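Local coordinates for cytochrome P450 (Bacillus megaterium, PDB 5L92), which binds heme and the steroid corticosterone and probably acts as a monooxygenase that hydroxylates steroid substrates, at residues D133-E136 with H137-P141. Residues are numbered along the deposited sequence; the frame is centred on the assembly and turned at random.
Sequences DIVE and HLSYP
His137 N donates to Asp133 O (2.9 Å), closing the first turn of the short N-capped helix 134-139, which follows strand 131-133 in this cytochrome P450. Its cap is the Asp133 carboxylate: with CG anti to the backbone N (chi1 -177°), OD1 accepts from Val135 N, which comes in 51° out of the carboxylate plane, and also from Leu398 N. The helix illustrates the i+5 pairing of a pi-type turn, here at 137-139. Ile134 O is met almost head-on by Ser139 N at 2.7 Å, while Leu138 N adds a weak bond; Tyr140 N instead reaches Val135 O in the carbonyl plane, on a lone pair (3.0 Å), again five residues apart. This inner side is close-packed: Ile134 CD1 touches Leu138 CD1, helix 112-125 covers Leu138, and Ser139 OG, lying against Val135 CA (3.3 Å), is hydrogen-bonded to Ser252 and Thr248 of helix 247-260. Looser is the side where the exposed Glu136 runs out alongside His137. There the carboxylate and imidazole planes stand 47° apart, Glu136 CG lies over one face of the His137 ring, offset toward the rim, and the nearest approach of the carboxylate is Glu136 OE2 to His137 CE1, 3.5 Å.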
ATOM      1  N   ASP A 133       5.343  -7.418  19.190  1.00 30.88           N
ATOM      2  CA  ASP A 133       5.648  -6.674  17.970  1.00 30.64           C
ATOM      3  C   ASP A 133       4.370  -6.586  17.137  1.00 30.74           C
ATOM      4  O   ASP A 133       3.971  -7.553  16.486  1.00 30.51           O
ATOM      5  CB  ASP A 133       6.788  -7.359  17.229  1.00 30.78           C
ATOM      6  CG  ASP A 133       7.221  -6.611  15.961  1.00 30.53           C
ATOM      7  OD1 ASP A 133       6.614  -5.599  15.601  1.00 28.75           O
ATOM      8  OD2 ASP A 133       8.173  -7.055  15.321  1.00 32.89           O
ATOM      9  N   ILE A 134       3.714  -5.425  17.162  1.00 29.36           N
ATOM     10  CA  ILE A 134       2.476  -5.216  16.404  1.00 29.88           C
ATOM     11  C   ILE A 134       2.641  -5.729  14.973  1.00 29.18           C
ATOM     12  O   ILE A 134       1.697  -6.268  14.373  1.00 27.91           O
ATOM     13  CB  ILE A 134       2.064  -3.736  16.393  1.00 30.01           C
ATOM     14  CG1 ILE A 134       1.744  -3.223  17.801  1.00 30.23           C
ATOM     15  CG2 ILE A 134       0.859  -3.519  15.517  1.00 30.63           C
ATOM     16  CD1 ILE A 134       0.825  -4.099  18.584  1.00 33.05           C
ATOM     17  N   VAL A 135       3.835  -5.551  14.410  1.00 28.74           N
ATOM     18  CA  VAL A 135       4.053  -5.867  13.001  1.00 29.15           C
ATOM     19  C   VAL A 135       4.118  -7.377  12.815  1.00 28.89           C
ATOM     20  O   VAL A 135       3.254  -7.980  12.172  1.00 28.70           O
ATOM     21  CB  VAL A 135       5.326  -5.162  12.468  1.00 29.00           C
ATOM     22  CG1 VAL A 135       5.682  -5.677  11.090  1.00 28.66           C
ATOM     23  CG2 VAL A 135       5.146  -3.626  12.408  1.00 28.54           C
ATOM     24  N   GLU A 136       5.100  -8.018  13.442  1.00 29.37           N
ATOM     25  CA  GLU A 136       5.291  -9.446  13.234  1.00 32.37           C
ATOM     26  C   GLU A 136       4.070 -10.253  13.689  1.00 33.07           C
ATOM     27  O   GLU A 136       3.674 -11.211  13.014  1.00 33.28           O
ATOM     28  CB  GLU A 136       6.552  -9.917  13.957  1.00 35.08           C
ATOM     29  CG  GLU A 136       6.877 -11.421  13.751  1.00 41.86           C
ATOM     30  CD  GLU A 136       7.940 -11.965  14.709  1.00 46.69           C
ATOM     31  OE1 GLU A 136       8.906 -11.243  15.017  1.00 49.88           O
ATOM     32  OE2 GLU A 136       7.804 -13.127  15.160  1.00 55.93           O
ATOM     33  N   HIS A 137       3.434  -9.873  14.803  1.00 31.60           N
ATOM     34  CA  HIS A 137       2.401 -10.753  15.359  1.00 32.33           C
ATOM     35  C   HIS A 137       0.984 -10.414  14.914  1.00 31.10           C
ATOM     36  O   HIS A 137       0.095 -11.255  15.083  1.00 32.44           O
ATOM     37  CB  HIS A 137       2.475 -10.756  16.883  1.00 32.45           C
ATOM     38  CG  HIS A 137       3.766 -11.302  17.411  1.00 34.76           C
ATOM     39  ND1 HIS A 137       4.246 -12.537  17.040  1.00 38.41           N
ATOM     40  CD2 HIS A 137       4.653 -10.810  18.308  1.00 35.89           C
ATOM     41  CE1 HIS A 137       5.389 -12.771  17.659  1.00 40.06           C
ATOM     42  NE2 HIS A 137       5.656 -11.742  18.440  1.00 36.98           N
ATOM     43  N   LEU A 138       0.738  -9.249  14.312  1.00 29.81           N
ATOM     44  CA  LEU A 138      -0.643  -8.814  14.105  1.00 29.76           C
ATOM     45  C   LEU A 138      -0.838  -8.120  12.764  1.00 28.98           C
ATOM     46  O   LEU A 138      -1.549  -8.628  11.904  1.00 27.78           O
ATOM     47  CB  LEU A 138      -1.080  -7.894  15.249  1.00 29.34           C
ATOM     48  CG  LEU A 138      -1.143  -8.547  16.645  1.00 31.25           C
ATOM     49  CD1 LEU A 138      -1.294  -7.544  17.742  1.00 30.41           C
ATOM     50  CD2 LEU A 138      -2.290  -9.589  16.715  1.00 33.01           C
ATOM     51  N   SER A 139      -0.205  -6.967  12.551  1.00 27.61           N
ATOM     52  CA  SER A 139      -0.521  -6.218  11.338  1.00 26.92           C
ATOM     53  C   SER A 139       0.010  -6.902  10.078  1.00 25.65           C
ATOM     54  O   SER A 139      -0.553  -6.701   9.004  1.00 25.29           O
ATOM     55  CB  SER A 139       0.031  -4.795  11.414  1.00 27.05           C
ATOM     56  OG  SER A 139       1.425  -4.825  11.338  1.00 27.12           O
ATOM     57  N   TYR A 140       1.108  -7.673  10.160  1.00 26.98           N
ATOM     58  CA  TYR A 140       1.593  -8.361   8.955  1.00 28.35           C
ATOM     59  C   TYR A 140       0.770  -9.643   8.711  1.00 28.34           C
ATOM     60  O   TYR A 140       0.181  -9.801   7.638  1.00 27.93           O
ATOM     61  CB  TYR A 140       3.110  -8.683   9.022  1.00 28.85           C
ATOM     62  CG  TYR A 140       3.450  -9.721   7.978  1.00 30.48           C
ATOM     63  CD1 TYR A 140       3.383  -9.394   6.626  1.00 30.35           C
ATOM     64  CD2 TYR A 140       3.695 -11.044   8.316  1.00 32.89           C
ATOM     65  CE1 TYR A 140       3.593 -10.327   5.642  1.00 31.78           C
ATOM     66  CE2 TYR A 140       3.909 -12.018   7.300  1.00 34.90           C
ATOM     67  CZ  TYR A 140       3.849 -11.638   5.967  1.00 32.88           C
ATOM     68  OH  TYR A 140       4.050 -12.562   4.932  1.00 34.08           O
ATOM     69  N   PRO A 141       0.650 -10.554   9.680  1.00 28.93           N
ATOM     70  CA  PRO A 141      -0.050 -11.836   9.390  1.00 30.83           C
ATOM     71  C   PRO A 141      -1.497 -11.683   8.955  1.00 29.19           C
ATOM     72  O   PRO A 141      -1.930 -12.378   8.023  1.00 30.17           O
ATOM     73  CB  PRO A 141       0.037 -12.595  10.714  1.00 32.42           C
ATOM     74  CG  PRO A 141       1.101 -11.947  11.490  1.00 32.74           C
ATOM     75  CD  PRO A 141       1.206 -10.521  11.033  1.00 29.33           C
TER